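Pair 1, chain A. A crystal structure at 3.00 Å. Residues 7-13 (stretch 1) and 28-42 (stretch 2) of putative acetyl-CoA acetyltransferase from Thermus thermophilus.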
# COMPACT_ATOMS: atom_id res chain seq x y z
N VAL A 7 39.55 -12.43 -16.68
CA VAL A 7 40.71 -11.56 -16.49
C VAL A 7 40.63 -10.59 -15.30
O VAL A 7 41.61 -9.90 -14.99
CB VAL A 7 40.95 -10.75 -17.76
CG1 VAL A 7 42.35 -10.18 -17.75
CG2 VAL A 7 40.73 -11.63 -18.97
N GLU A 8 39.49 -10.55 -14.64
CA GLU A 8 39.32 -9.65 -13.51
C GLU A 8 38.07 -10.06 -12.73
O GLU A 8 37.08 -10.46 -13.33
CB GLU A 8 39.17 -8.21 -14.02
CG GLU A 8 39.64 -7.14 -13.08
CD GLU A 8 41.09 -7.29 -12.74
OE1 GLU A 8 41.91 -7.41 -13.68
OE2 GLU A 8 41.42 -7.29 -11.53
N ALA A 9 38.13 -9.96 -11.40
CA ALA A 9 37.01 -10.29 -10.52
C ALA A 9 36.99 -9.34 -9.34
O ALA A 9 38.00 -9.17 -8.67
CB ALA A 9 37.12 -11.70 -10.01
N VAL A 10 35.84 -8.70 -9.11
CA VAL A 10 35.69 -7.75 -8.01
C VAL A 10 34.34 -7.94 -7.33
O VAL A 10 33.42 -8.49 -7.92
CB VAL A 10 35.73 -6.28 -8.49
CG1 VAL A 10 36.00 -5.36 -7.31
CG2 VAL A 10 36.80 -6.10 -9.56
N ARG A 11 34.23 -7.46 -6.10
CA ARG A 11 32.98 -7.53 -5.35
C ARG A 11 33.02 -6.48 -4.27
O ARG A 11 34.09 -6.16 -3.75
CB ARG A 11 32.79 -8.90 -4.71
CG ARG A 11 33.52 -9.11 -3.40
CD ARG A 11 33.22 -10.51 -2.90
NE ARG A 11 33.99 -10.87 -1.72
CZ ARG A 11 33.79 -10.38 -0.51
NH1 ARG A 11 32.82 -9.50 -0.30
NH2 ARG A 11 34.54 -10.79 0.51
N THR A 12 31.86 -5.94 -3.93
CA THR A 12 31.78 -4.94 -2.89
C THR A 12 31.64 -5.76 -1.63
O THR A 12 31.34 -6.96 -1.70
CB THR A 12 30.51 -4.07 -3.01
OG1 THR A 12 29.36 -4.84 -2.67
CG2 THR A 12 30.36 -3.54 -4.42
N PRO A 13 31.90 -5.16 -0.46
CA PRO A 13 31.74 -5.97 0.76
C PRO A 13 30.26 -6.32 0.93
O PRO A 13 29.41 -5.64 0.36
CB PRO A 13 32.29 -5.04 1.87
CG PRO A 13 32.19 -3.64 1.27
CD PRO A 13 32.55 -3.87 -0.17
N ASP A 28 22.79 1.62 -8.14
CA ASP A 28 24.03 2.35 -7.84
C ASP A 28 25.11 1.39 -7.35
O ASP A 28 26.27 1.48 -7.78
CB ASP A 28 23.79 3.44 -6.78
CG ASP A 28 23.06 4.65 -7.33
OD1 ASP A 28 23.18 4.93 -8.55
OD2 ASP A 28 22.37 5.35 -6.55
N LEU A 29 24.73 0.47 -6.47
CA LEU A 29 25.67 -0.51 -5.93
C LEU A 29 26.31 -1.29 -7.06
O LEU A 29 27.53 -1.38 -7.13
CB LEU A 29 24.96 -1.48 -4.97
CG LEU A 29 25.86 -2.41 -4.16
CD1 LEU A 29 26.66 -1.64 -3.13
CD2 LEU A 29 25.00 -3.43 -3.47
N LEU A 30 25.50 -1.85 -7.96
CA LEU A 30 26.03 -2.61 -9.09
C LEU A 30 26.97 -1.74 -9.94
O LEU A 30 27.97 -2.22 -10.47
CB LEU A 30 24.91 -3.15 -9.99
CG LEU A 30 25.40 -4.05 -11.12
CD1 LEU A 30 25.79 -5.39 -10.55
CD2 LEU A 30 24.33 -4.23 -12.18
N ALA A 31 26.63 -0.47 -10.06
CA ALA A 31 27.45 0.44 -10.84
C ALA A 31 28.84 0.49 -10.22
O ALA A 31 29.84 0.49 -10.93
CB ALA A 31 26.82 1.83 -10.86
N HIS A 32 28.92 0.51 -8.90
CA HIS A 32 30.22 0.54 -8.25
C HIS A 32 31.07 -0.65 -8.60
O HIS A 32 32.27 -0.52 -8.82
CB HIS A 32 30.06 0.64 -6.74
CG HIS A 32 29.96 2.05 -6.26
ND1 HIS A 32 31.05 2.90 -6.22
CD2 HIS A 32 28.89 2.79 -5.88
CE1 HIS A 32 30.65 4.10 -5.85
NE2 HIS A 32 29.34 4.06 -5.63
N ALA A 33 30.44 -1.82 -8.66
CA ALA A 33 31.16 -3.03 -9.00
C ALA A 33 31.62 -2.97 -10.45
O ALA A 33 32.78 -3.27 -10.75
CB ALA A 33 30.27 -4.24 -8.79
N LEU A 34 30.73 -2.56 -11.35
CA LEU A 34 31.05 -2.49 -12.78
C LEU A 34 32.17 -1.51 -13.06
O LEU A 34 33.09 -1.81 -13.81
CB LEU A 34 29.80 -2.10 -13.58
CG LEU A 34 28.64 -3.10 -13.48
CD1 LEU A 34 27.49 -2.65 -14.38
CD2 LEU A 34 29.11 -4.50 -13.86
N SER A 35 32.10 -0.34 -12.44
CA SER A 35 33.11 0.69 -12.61
C SER A 35 34.46 0.19 -12.14
O SER A 35 35.46 0.29 -12.84
CB SER A 35 32.70 1.94 -11.83
OG SER A 35 33.53 3.05 -12.14
N VAL A 36 34.49 -0.37 -10.94
CA VAL A 36 35.74 -0.89 -10.39
C VAL A 36 36.37 -1.99 -11.21
O VAL A 36 37.59 -2.04 -11.38
CB VAL A 36 35.52 -1.41 -8.97
CG1 VAL A 36 36.82 -2.03 -8.44
CG2 VAL A 36 35.06 -0.27 -8.07
N LEU A 37 35.55 -2.90 -11.72
CA LEU A 37 36.04 -4.01 -12.52
C LEU A 37 36.83 -3.51 -13.72
O LEU A 37 37.93 -3.99 -14.00
CB LEU A 37 34.88 -4.85 -13.02
CG LEU A 37 35.28 -6.07 -13.82
CD1 LEU A 37 35.85 -7.14 -12.91
CD2 LEU A 37 34.06 -6.57 -14.56
N VAL A 38 36.26 -2.54 -14.42
CA VAL A 38 36.91 -1.98 -15.60
C VAL A 38 38.11 -1.09 -15.27
O VAL A 38 39.15 -1.16 -15.93
CB VAL A 38 35.88 -1.18 -16.44
CG1 VAL A 38 36.52 0.04 -17.07
CG2 VAL A 38 35.31 -2.08 -17.51
N ASP A 39 37.96 -0.25 -14.25
CA ASP A 39 39.04 0.64 -13.88
C ASP A 39 40.35 -0.09 -13.64
O ASP A 39 41.37 0.28 -14.22
CB ASP A 39 38.68 1.44 -12.62
CG ASP A 39 37.60 2.47 -12.87
OD1 ASP A 39 37.65 3.15 -13.92
OD2 ASP A 39 36.70 2.61 -12.00
N ARG A 40 40.34 -1.11 -12.80
CA ARG A 40 41.57 -1.83 -12.51
C ARG A 40 42.03 -2.82 -13.58
O ARG A 40 43.14 -3.34 -13.51
CB ARG A 40 41.44 -2.56 -11.17
CG ARG A 40 40.21 -3.42 -11.04
CD ARG A 40 40.18 -4.13 -9.69
NE ARG A 40 40.08 -3.24 -8.54
CZ ARG A 40 39.96 -3.67 -7.29
NH1 ARG A 40 39.93 -4.98 -7.04
NH2 ARG A 40 39.87 -2.80 -6.28
N SER A 41 41.19 -3.07 -14.58
CA SER A 41 41.53 -4.00 -15.66
C SER A 41 42.38 -3.34 -16.74
O SER A 41 43.18 -4.01 -17.40
CB SER A 41 40.26 -4.52 -16.32
OG SER A 41 39.68 -3.50 -17.12
N GLY A 42 42.19 -2.04 -16.93
CA GLY A 42 42.95 -1.35 -17.96
C GLY A 42 42.31 -1.60 -19.31
O GLY A 42 42.97 -1.51 -20.35

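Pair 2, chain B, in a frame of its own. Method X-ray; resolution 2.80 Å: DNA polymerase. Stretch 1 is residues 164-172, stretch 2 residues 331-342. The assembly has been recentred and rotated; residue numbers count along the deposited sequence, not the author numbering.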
# COMPACT_ATOMS: atom_id res chain seq x y z
N ARG B 164 10.38 13.23 15.70
CA ARG B 164 11.75 12.88 15.37
C ARG B 164 11.72 11.71 14.39
O ARG B 164 11.35 10.59 14.76
CB ARG B 164 12.54 12.54 16.64
CG ARG B 164 12.74 13.72 17.58
CD ARG B 164 13.81 13.43 18.62
NE ARG B 164 13.36 12.50 19.65
CZ ARG B 164 12.62 12.85 20.70
NH1 ARG B 164 12.24 14.11 20.86
NH2 ARG B 164 12.25 11.93 21.58
N VAL B 165 12.11 11.98 13.15
CA VAL B 165 12.05 11.00 12.07
C VAL B 165 13.46 10.51 11.77
O VAL B 165 14.41 11.30 11.74
CB VAL B 165 11.40 11.61 10.81
CG1 VAL B 165 11.22 10.55 9.74
CG2 VAL B 165 10.06 12.25 11.16
N LEU B 166 13.59 9.20 11.56
CA LEU B 166 14.86 8.57 11.23
C LEU B 166 14.68 7.72 9.98
O LEU B 166 13.88 6.78 9.97
CB LEU B 166 15.36 7.71 12.39
CG LEU B 166 16.66 6.95 12.11
CD1 LEU B 166 17.87 7.79 12.49
CD2 LEU B 166 16.68 5.61 12.83
N ALA B 167 15.41 8.06 8.92
CA ALA B 167 15.51 7.23 7.73
C ALA B 167 16.76 6.36 7.83
O ALA B 167 17.79 6.77 8.37
CB ALA B 167 15.57 8.09 6.47
N PHE B 168 16.65 5.14 7.31
CA PHE B 168 17.79 4.23 7.33
C PHE B 168 17.78 3.36 6.09
O PHE B 168 16.72 3.01 5.56
CB PHE B 168 17.79 3.37 8.60
CG PHE B 168 16.92 2.15 8.52
CD1 PHE B 168 15.55 2.25 8.64
CD2 PHE B 168 17.48 0.89 8.34
CE1 PHE B 168 14.75 1.12 8.57
CE2 PHE B 168 16.69 -0.24 8.28
CZ PHE B 168 15.32 -0.13 8.39
N ASP B 169 18.98 3.02 5.62
CA ASP B 169 19.17 2.16 4.46
C ASP B 169 20.33 1.22 4.76
O ASP B 169 21.25 1.56 5.51
CB ASP B 169 19.46 2.99 3.20
CG ASP B 169 19.37 2.16 1.93
OD1 ASP B 169 18.26 1.75 1.56
OD2 ASP B 169 20.43 1.93 1.31
N ILE B 170 20.28 0.02 4.17
CA ILE B 170 21.33 -0.97 4.35
C ILE B 170 21.76 -1.51 2.99
O ILE B 170 21.02 -1.44 2.01
CB ILE B 170 20.91 -2.13 5.27
CG1 ILE B 170 20.00 -3.11 4.52
CG2 ILE B 170 20.22 -1.62 6.52
CD1 ILE B 170 19.68 -4.36 5.30
N GLU B 171 22.97 -2.06 2.96
CA GLU B 171 23.44 -2.86 1.84
C GLU B 171 24.17 -4.09 2.38
O GLU B 171 24.96 -3.99 3.31
CB GLU B 171 24.35 -2.07 0.90
CG GLU B 171 23.62 -1.00 0.09
CD GLU B 171 22.52 -1.57 -0.80
OE1 GLU B 171 22.60 -2.76 -1.17
OE2 GLU B 171 21.57 -0.82 -1.11
N VAL B 172 23.88 -5.24 1.78
CA VAL B 172 24.33 -6.53 2.27
C VAL B 172 25.23 -7.16 1.22
O VAL B 172 24.94 -7.07 0.02
CB VAL B 172 23.14 -7.45 2.61
CG1 VAL B 172 23.61 -8.86 2.90
CG2 VAL B 172 22.35 -6.89 3.79
N ARG B 331 28.46 6.66 -1.39
CA ARG B 331 27.57 7.70 -1.90
C ARG B 331 26.30 7.11 -2.50
O ARG B 331 25.24 7.75 -2.45
CB ARG B 331 28.31 8.57 -2.92
CG ARG B 331 27.50 9.78 -3.35
CD ARG B 331 28.28 11.05 -3.13
NE ARG B 331 27.40 12.21 -3.02
CZ ARG B 331 27.74 13.36 -2.43
NH1 ARG B 331 28.95 13.50 -1.91
NH2 ARG B 331 26.87 14.36 -2.37
N TYR B 332 26.39 5.90 -3.06
CA TYR B 332 25.18 5.18 -3.44
C TYR B 332 24.28 4.98 -2.22
O TYR B 332 23.06 5.18 -2.30
CB TYR B 332 25.56 3.84 -4.07
CG TYR B 332 24.39 2.92 -4.37
CD1 TYR B 332 23.58 3.14 -5.48
CD2 TYR B 332 24.10 1.84 -3.55
CE1 TYR B 332 22.51 2.31 -5.76
CE2 TYR B 332 23.04 1.00 -3.83
CZ TYR B 332 22.25 1.24 -4.93
OH TYR B 332 21.19 0.41 -5.21
N VAL B 333 24.86 4.57 -1.10
CA VAL B 333 24.09 4.37 0.12
C VAL B 333 23.55 5.71 0.64
O VAL B 333 22.41 5.78 1.12
CB VAL B 333 24.94 3.64 1.17
CG1 VAL B 333 24.30 3.71 2.53
CG2 VAL B 333 25.17 2.20 0.76
N LEU B 334 24.35 6.78 0.55
CA LEU B 334 23.88 8.08 1.01
C LEU B 334 22.75 8.61 0.13
O LEU B 334 21.78 9.18 0.63
CB LEU B 334 25.02 9.10 1.06
CG LEU B 334 25.92 9.19 2.29
CD1 LEU B 334 25.08 9.30 3.56
CD2 LEU B 334 26.89 8.03 2.39
N ASP B 335 22.86 8.43 -1.19
CA ASP B 335 21.78 8.85 -2.07
C ASP B 335 20.51 8.04 -1.83
O ASP B 335 19.41 8.55 -2.04
CB ASP B 335 22.22 8.73 -3.53
CG ASP B 335 23.21 9.81 -3.93
OD1 ASP B 335 23.23 10.87 -3.27
OD2 ASP B 335 23.97 9.60 -4.90
N ASP B 336 20.64 6.79 -1.38
CA ASP B 336 19.47 6.02 -0.99
C ASP B 336 18.78 6.64 0.22
O ASP B 336 17.58 6.94 0.18
CB ASP B 336 19.88 4.57 -0.68
CG ASP B 336 20.03 3.73 -1.93
OD1 ASP B 336 19.43 4.09 -2.97
OD2 ASP B 336 20.72 2.69 -1.87
N VAL B 337 19.52 6.85 1.31
CA VAL B 337 18.91 7.34 2.54
C VAL B 337 18.46 8.78 2.40
O VAL B 337 17.46 9.19 3.01
CB VAL B 337 19.88 7.15 3.73
CG1 VAL B 337 21.07 8.11 3.64
CG2 VAL B 337 19.14 7.32 5.05
N ARG B 338 19.17 9.59 1.60
CA ARG B 338 18.71 10.95 1.35
C ARG B 338 17.41 10.96 0.56
O ARG B 338 16.53 11.80 0.80
CB ARG B 338 19.79 11.76 0.64
CG ARG B 338 20.85 12.32 1.57
CD ARG B 338 22.21 12.43 0.90
NE ARG B 338 23.00 13.53 1.46
CZ ARG B 338 24.32 13.65 1.31
NH1 ARG B 338 25.00 12.74 0.63
NH2 ARG B 338 24.96 14.68 1.86
N SER B 339 17.28 10.05 -0.41
CA SER B 339 16.01 9.91 -1.12
C SER B 339 14.91 9.39 -0.20
O SER B 339 13.76 9.82 -0.28
CB SER B 339 16.18 8.99 -2.32
OG SER B 339 17.06 9.56 -3.28
N THR B 340 15.25 8.44 0.68
CA THR B 340 14.26 7.87 1.59
C THR B 340 13.66 8.93 2.50
O THR B 340 12.44 9.03 2.65
CB THR B 340 14.89 6.74 2.41
OG1 THR B 340 15.34 5.70 1.54
CG2 THR B 340 13.87 6.17 3.39
N LEU B 341 14.52 9.75 3.12
CA LEU B 341 14.01 10.85 3.93
C LEU B 341 13.33 11.91 3.07
O LEU B 341 12.39 12.57 3.53
CB LEU B 341 15.14 11.47 4.76
CG LEU B 341 14.69 12.47 5.82
CD1 LEU B 341 13.73 11.82 6.80
CD2 LEU B 341 15.89 13.05 6.56
N GLY B 342 13.80 12.09 1.84
CA GLY B 342 13.12 13.01 0.93
C GLY B 342 11.71 12.57 0.61
O GLY B 342 10.77 13.37 0.67

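The sharpest difference lies at one matched pair of positions in the middle of the contact. In pair 1, V10(A) meets V36(A) as hydrocarbon on hydrocarbon, CG1 of V10(A) lying 3.6 Å from CG1 of V36(A). In pair 2 the same two places hold D169(B) and D336(B), and OD2 of D169(B) sits 3.3 Å from OD2 of D336(B), two like-charged acceptors with no hydrogen bond between them. E171(B) adds a third carboxylate, its OE2 3.7 Å from OD2 of D336(B). Nothing in either stretch offsets this cluster.

The backbones hardly register the change. In both pairs a strand runs roughly antiparallel to a helix, at 148° in pair 1 and 146° in pair 2, with axes approaching to 8.0 and 7.4 Å. Fourteen central residues superpose at 0.8 Å, and the buried surface is nearly equal, 455 against 452 Å². No hydrogen bond crosses either contact, so side-chain packing carries the fit.

The first rule is alternation. E8(A), V10(A) and T12(A) point toward the helix, as do their counterparts A167(B), D169(B) and E171(B); the residues between them point away.

The second rule is an aliphatic residue at L37(A), matched by V337(B), that reaches strand backbone and side chains alike. CD1 of L37(A) comes 3.6 Å from O of E8(A) and 3.6 Å from CG2 of V10(A). The shorter V337(B) brings CG2 to 3.6 Å from O of A167(B) and 3.9 Å from its CB.

Around that shared anchor, bulk is partly traded across the gap. At the E8(A) position pair 1 uses a long side chain, whose OE2 lies 3.9 Å from CD of R40(A) and whose CG lies 4.2 Å from CB of S41(A). Pair 2 has only a methyl there, and the larger leucine L341(B) stands where pair 1 has S41(A), with CB of A167(B) 3.8 Å from CB of L341(B). At the R40(A) position the helix side chain is shorter too: CG2 of T340(B) lies 4.0 Å from CB of A167(B). R40(A) also covers V10(A), its CD 3.9 Å from CG2 of V10(A), while CG1 of that valine lies over one guanidinium face.

At the other end, T12(A) faces A33(A) loosely, CG2 to CB at 4.4 Å. Pair 2 enlarges both members and tightens the contact: CG of E171(B) packs 3.6 Å from CG2 of V333(B), while OE2 of E171(B) reaches the Y332(B) ring edge, 3.6 Å from its CE2.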